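Local structure of Na-K-Cl cotransporter (Methanosarcina acetivorans, 3G40) at residues F37-D42 with I112-L117. The protein probably carries chloride together with cations across the membrane, this chain being its cytoplasmic C-terminal domain, which is present here as a pair of subunits. Sequence-based numbering, arbitrary orientation.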
loop_
_atom_site.group_PDB
_atom_site.type_symbol
_atom_site.label_atom_id
_atom_site.label_comp_id
_atom_site.label_asym_id
_atom_site.label_seq_id
_atom_site.Cartn_x
_atom_site.Cartn_y
_atom_site.Cartn_z
ATOM N N PHE A 37 -0.351 2.423 8.396
ATOM C CA PHE A 37 -0.975 1.666 9.480
ATOM C C PHE A 37 -0.673 0.157 9.421
ATOM O O PHE A 37 -0.245 -0.444 10.410
ATOM C CB PHE A 37 -2.495 1.904 9.481
ATOM C CG PHE A 37 -3.231 1.207 10.589
ATOM C CD1 PHE A 37 -3.651 1.942 11.712
ATOM C CD2 PHE A 37 -3.592 -0.134 10.490
ATOM C CE1 PHE A 37 -4.378 1.328 12.738
ATOM C CE2 PHE A 37 -4.301 -0.759 11.511
ATOM C CZ PHE A 37 -4.708 -0.012 12.645
ATOM N N ASP A 38 -0.916 -0.466 8.277
ATOM C CA ASP A 38 -0.797 -1.926 8.212
ATOM C C ASP A 38 0.635 -2.390 8.448
ATOM O O ASP A 38 0.879 -3.447 9.029
ATOM C CB ASP A 38 -1.333 -2.471 6.880
ATOM C CG ASP A 38 -2.851 -2.521 6.837
ATOM O OD1 ASP A 38 -3.497 -2.428 7.910
ATOM O OD2 ASP A 38 -3.406 -2.663 5.729
ATOM N N PHE A 39 1.574 -1.594 7.970
ATOM C CA PHE A 39 2.991 -1.901 8.103
ATOM C C PHE A 39 3.408 -1.743 9.567
ATOM O O PHE A 39 4.116 -2.585 10.109
ATOM C CB PHE A 39 3.808 -0.984 7.184
ATOM C CG PHE A 39 5.294 -1.295 7.153
ATOM C CD1 PHE A 39 5.749 -2.572 6.841
ATOM C CD2 PHE A 39 6.222 -0.305 7.416
ATOM C CE1 PHE A 39 7.110 -2.855 6.810
ATOM C CE2 PHE A 39 7.583 -0.566 7.384
ATOM C CZ PHE A 39 8.033 -1.857 7.073
ATOM N N LEU A 40 2.960 -0.668 10.218
ATOM C CA LEU A 40 3.244 -0.499 11.642
ATOM C C LEU A 40 2.637 -1.676 12.396
ATOM O O LEU A 40 3.244 -2.211 13.322
ATOM C CB LEU A 40 2.649 0.833 12.168
ATOM C CG LEU A 40 3.331 2.084 11.617
ATOM C CD1 LEU A 40 2.537 3.380 11.906
ATOM C CD2 LEU A 40 4.746 2.195 12.154
ATOM N N ARG A 41 1.430 -2.076 12.006
ATOM C CA ARG A 41 0.797 -3.235 12.635
ATOM C C ARG A 41 1.623 -4.530 12.413
ATOM O O ARG A 41 1.798 -5.343 13.331
ATOM C CB ARG A 41 -0.604 -3.410 12.098
ATOM C CG ARG A 41 -1.385 -4.535 12.726
ATOM C CD ARG A 41 -2.454 -4.965 11.758
ATOM N NE ARG A 41 -1.835 -5.345 10.487
ATOM C CZ ARG A 41 -2.480 -5.422 9.326
ATOM N NH1 ARG A 41 -3.778 -5.140 9.272
ATOM N NH2 ARG A 41 -1.823 -5.789 8.220
ATOM N N ASP A 42 2.110 -4.722 11.194
ATOM C CA ASP A 42 2.902 -5.926 10.864
ATOM C C ASP A 42 4.200 -5.977 11.661
ATOM O O ASP A 42 4.701 -7.051 11.970
ATOM C CB ASP A 42 3.214 -5.981 9.359
ATOM C CG ASP A 42 1.970 -6.151 8.510
ATOM O OD1 ASP A 42 0.936 -6.635 9.027
ATOM O OD2 ASP A 42 2.020 -5.786 7.322
ATOM N N ILE A 112 11.250 1.909 20.273
ATOM C CA ILE A 112 11.911 2.118 18.984
ATOM C C ILE A 112 11.270 3.321 18.294
ATOM O O ILE A 112 10.051 3.391 18.174
ATOM C CB ILE A 112 11.697 0.908 18.074
ATOM C CG1 ILE A 112 12.293 -0.351 18.716
ATOM C CG2 ILE A 112 12.275 1.156 16.666
ATOM C CD1 ILE A 112 11.821 -1.641 18.070
ATOM N N LEU A 113 12.087 4.260 17.833
ATOM C CA LEU A 113 11.583 5.421 17.102
ATOM C C LEU A 113 11.370 5.090 15.621
ATOM O O LEU A 113 12.309 4.688 14.936
ATOM C CB LEU A 113 12.580 6.578 17.219
ATOM C CG LEU A 113 12.186 7.860 16.485
ATOM C CD1 LEU A 113 10.865 8.417 17.040
ATOM C CD2 LEU A 113 13.287 8.885 16.611
ATOM N N PHE A 114 10.145 5.277 15.134
ATOM C CA PHE A 114 9.812 5.007 13.738
ATOM C C PHE A 114 9.714 6.296 12.922
ATOM O O PHE A 114 8.824 7.119 13.151
ATOM C CB PHE A 114 8.504 4.221 13.645
ATOM C CG PHE A 114 8.182 3.738 12.256
ATOM C CD1 PHE A 114 8.493 2.442 11.879
ATOM C CD2 PHE A 114 7.573 4.576 11.331
ATOM C CE1 PHE A 114 8.198 1.974 10.595
ATOM C CE2 PHE A 114 7.279 4.115 10.037
ATOM C CZ PHE A 114 7.597 2.807 9.677
ATOM N N LEU A 115 10.622 6.451 11.958
ATOM C CA LEU A 115 10.678 7.653 11.136
ATOM C C LEU A 115 10.503 7.320 9.674
ATOM O O LEU A 115 10.983 6.293 9.190
ATOM C CB LEU A 115 12.023 8.356 11.302
ATOM C CG LEU A 115 12.443 8.777 12.708
ATOM C CD1 LEU A 115 13.867 9.277 12.686
ATOM C CD2 LEU A 115 11.505 9.850 13.239
ATOM N N ARG A 116 9.837 8.216 8.969
ATOM C CA ARG A 116 9.700 8.116 7.532
ATOM C C ARG A 116 10.814 8.945 6.894
ATOM O O ARG A 116 11.132 10.047 7.352
ATOM C CB ARG A 116 8.314 8.621 7.114
ATOM C CG ARG A 116 8.028 8.602 5.628
ATOM C CD ARG A 116 6.702 9.293 5.323
ATOM N NE ARG A 116 6.701 9.861 3.978
ATOM C CZ ARG A 116 6.946 11.139 3.712
ATOM N NH1 ARG A 116 7.192 11.984 4.701
ATOM N NH2 ARG A 116 6.936 11.573 2.457
ATOM N N LEU A 117 11.427 8.403 5.853
ATOM C CA LEU A 117 12.435 9.134 5.097
ATOM C C LEU A 117 11.730 9.820 3.929
ATOM O O LEU A 117 11.312 9.168 2.976
ATOM C CB LEU A 117 13.520 8.169 4.573
ATOM C CG LEU A 117 14.740 8.760 3.856
ATOM C CD1 LEU A 117 15.516 9.726 4.738
ATOM C CD2 LEU A 117 15.656 7.640 3.356
#
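Leu40 sets one methyl squarely on the ring of Phe114, a compact example of how a helix is seated on the sheet of an alpha/beta domain. Leu40 CD2 stands 3.5 Å from the centroid of the Phe114 ring, 1° off its normal, a CH-pi contact in which all six ring carbons are about equally near. Phe114 has CG anti to its own N (chi1 -172°), which carries the ring off strand 112-116 toward helix 30-44. Phe39 meets the same ring differently: its CE2 comes to the edge, 4.1 Å from Phe114 CZ, the two side chains crossing at about a right angle. The ring is thus held more closely on its face than at its rim. Val25 on the adjoining strand 22-27 and Phe144 on strand 140-145 also touch Phe114, and Phe39 reaches on to Leu188 and Trp192 of helix 179-192. With an alanine at Phe114, the Leu40 methyl would probably lose its aromatic seat and a gap would open beneath the helix. The polar side of the helix carries the partly exposed Arg41 and Asp38: Arg41 NH2 binds OD1 of the buried Asp42 at 3.0 Å, Trp192 binds its OD2, and Arg41 NH1 pairs by charge alone with Asp38 and also bridges to Glu78. No hydrogen bond crosses between helix and strand, which implies that dispersion and the CH-pi contact join them here, with the charges kept to the helix's other flank.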